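Local atomic coordinates of WbmS, polysaccharide deacetylase involved in O-antigen biosynthesis (Bordetella bronchiseptica, PDB entry 3HFT), a protein that probably removes acetyl groups from a polysaccharide or its precursor during O-antigen biosynthesis, as a zinc-binding member of the polysaccharide deacetylase family. Residues L86-V91 / C121-S126. Sequence-based numbering, arbitrary orientation.
Sequences LFELGV and CVSVRS
Val-91 and Val-124 form a single parallel-type bridge, with Val-91 N donating to Ser-123 O (3.2 Å) and Arg-125 N donating to Val-91 O (3.2 Å), while the touching runs 88-91 and 121-125 head in directions 62° apart. Where they part, a water links them instead: it donates to Glu-88 OE2 and Leu-89 O and accepts from Val-122 N. Glu-88, its CG anti to the backbone N (chi1 169°) and the chain extended beyond, brings OE2 to Ser-123 OG, which donates to it at 2.6 Å on the syn side, 25° out of the carboxylate plane. The other oxygen, OE1, is hydrogen-bonded to Ser-25 OG, so this buried carboxylate has partners at both oxygens. The bridge joins an edge strand of the five-stranded parallel sheet, 87-91, to the short strand 123-124, consistent with the distorted (β/α) barrel of polysaccharide deacetylases, in which it would link successive barrel strands; His-92 and His-127, zinc ligands with Asp-46, immediately follow the two segments. Arg-125 sends its guanidinium away from strand 87-91, to Cys-148 O and a salt bridge with Asp-44. Val-91 CG1 touches Cys-121 SG (3.8 Å), and Val-91 CG2 meets Val-124 CG2 at 3.9 Å, with Leu-115 of helix 107-115 against both Val-91 and Cys-121.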
loop_
_atom_site.group_PDB
_atom_site.type_symbol
_atom_site.label_atom_id
_atom_site.label_comp_id
_atom_site.label_asym_id
_atom_site.label_seq_id
_atom_site.Cartn_x
_atom_site.Cartn_y
_atom_site.Cartn_z
ATOM N N LEU A 86 17.993 -5.743 21.867
ATOM C CA LEU A 86 17.794 -6.343 20.556
ATOM C C LEU A 86 16.381 -6.106 20.030
ATOM O O LEU A 86 16.082 -6.419 18.869
ATOM C CB LEU A 86 18.061 -7.851 20.623
ATOM C CG LEU A 86 19.448 -8.338 21.040
ATOM C CD1 LEU A 86 19.522 -9.842 20.887
ATOM C CD2 LEU A 86 20.529 -7.655 20.241
ATOM N N PHE A 87 15.507 -5.563 20.870
ATOM C CA PHE A 87 14.114 -5.374 20.501
ATOM C C PHE A 87 13.764 -3.917 20.287
ATOM O O PHE A 87 14.118 -3.072 21.078
ATOM C CB PHE A 87 13.183 -5.929 21.579
ATOM C CG PHE A 87 13.193 -7.443 21.703
ATOM C CD1 PHE A 87 13.811 -8.255 20.765
ATOM C CD2 PHE A 87 12.487 -8.048 22.722
ATOM C CE1 PHE A 87 13.776 -9.629 20.890
ATOM C CE2 PHE A 87 12.447 -9.425 22.840
ATOM C CZ PHE A 87 13.085 -10.210 21.921
ATOM N N GLU A 88 13.014 -3.640 19.242
ATOM C CA GLU A 88 12.522 -2.297 18.993
ATOM C C GLU A 88 11.013 -2.304 19.256
ATOM O O GLU A 88 10.312 -3.240 18.874
ATOM C CB GLU A 88 12.799 -1.891 17.557
ATOM C CG GLU A 88 12.090 -0.614 17.138
ATOM C CD GLU A 88 12.384 -0.215 15.700
ATOM O OE1 GLU A 88 13.241 -0.867 15.060
ATOM O OE2 GLU A 88 11.717 0.737 15.223
ATOM N N LEU A 89 10.527 -1.271 19.931
ATOM C CA LEU A 89 9.103 -1.115 20.178
ATOM C C LEU A 89 8.586 -0.051 19.205
ATOM O O LEU A 89 9.126 1.060 19.136
ATOM C CB LEU A 89 8.842 -0.677 21.617
ATOM C CG LEU A 89 7.369 -0.529 22.054
ATOM C CD1 LEU A 89 6.598 -1.858 21.952
ATOM C CD2 LEU A 89 7.240 0.079 23.473
ATOM N N GLY A 90 7.556 -0.414 18.448
ATOM C CA GLY A 90 6.857 0.505 17.574
ATOM C C GLY A 90 5.380 0.496 17.942
ATOM O O GLY A 90 4.979 -0.090 18.973
ATOM N N VAL A 91 4.567 1.154 17.120
ATOM C CA VAL A 91 3.122 1.284 17.387
ATOM C C VAL A 91 2.255 0.638 16.323
ATOM O O VAL A 91 2.646 0.552 15.152
ATOM C CB VAL A 91 2.730 2.799 17.603
ATOM C CG1 VAL A 91 3.283 3.277 18.925
ATOM C CG2 VAL A 91 3.216 3.677 16.429
ATOM N N CYS A 121 9.189 6.545 19.520
ATOM C CA CYS A 121 9.381 5.458 18.592
ATOM C C CYS A 121 9.445 5.998 17.168
ATOM O O CYS A 121 9.082 7.161 16.898
ATOM C CB CYS A 121 8.299 4.410 18.754
ATOM S SG CYS A 121 6.686 4.911 18.170
ATOM N N VAL A 122 9.957 5.155 16.274
ATOM C CA VAL A 122 10.193 5.520 14.880
ATOM C C VAL A 122 9.510 4.620 13.871
ATOM O O VAL A 122 9.453 4.948 12.693
ATOM C CB VAL A 122 11.720 5.556 14.560
ATOM C CG1 VAL A 122 12.415 6.661 15.423
ATOM C CG2 VAL A 122 12.369 4.194 14.772
ATOM N N SER A 123 8.976 3.490 14.310
ATOM C CA SER A 123 8.384 2.526 13.382
ATOM C C SER A 123 6.900 2.293 13.637
ATOM O O SER A 123 6.460 2.222 14.782
ATOM C CB SER A 123 9.156 1.194 13.394
ATOM O OG SER A 123 10.512 1.372 13.000
ATOM N N VAL A 124 6.131 2.157 12.554
ATOM C CA VAL A 124 4.705 1.958 12.655
ATOM C C VAL A 124 4.161 1.011 11.602
ATOM O O VAL A 124 4.606 1.013 10.447
ATOM C CB VAL A 124 3.933 3.325 12.527
ATOM C CG1 VAL A 124 4.287 4.046 11.197
ATOM C CG2 VAL A 124 2.418 3.116 12.625
ATOM N N ARG A 125 3.197 0.193 12.016
ATOM C CA ARG A 125 2.379 -0.585 11.092
ATOM C C ARG A 125 0.968 -0.414 11.598
ATOM O O ARG A 125 0.737 -0.507 12.815
ATOM C CB ARG A 125 2.732 -2.065 11.049
ATOM C CG ARG A 125 1.894 -2.821 10.016
ATOM C CD ARG A 125 2.293 -4.260 10.024
ATOM N NE ARG A 125 3.598 -4.489 9.432
ATOM C CZ ARG A 125 4.484 -5.378 9.881
ATOM N NH1 ARG A 125 4.275 -6.055 11.002
ATOM N NH2 ARG A 125 5.619 -5.555 9.224
ATOM N N SER A 126 0.046 -0.106 10.682
ATOM C CA SER A 126 -1.359 0.108 11.044
ATOM C C SER A 126 -2.107 -1.199 11.170
ATOM O O SER A 126 -1.928 -2.101 10.357
ATOM C CB SER A 126 -2.072 0.958 10.001
ATOM O OG SER A 126 -1.483 2.243 9.895
HETATM O O HOH W 1 10.051 2.249 16.834
#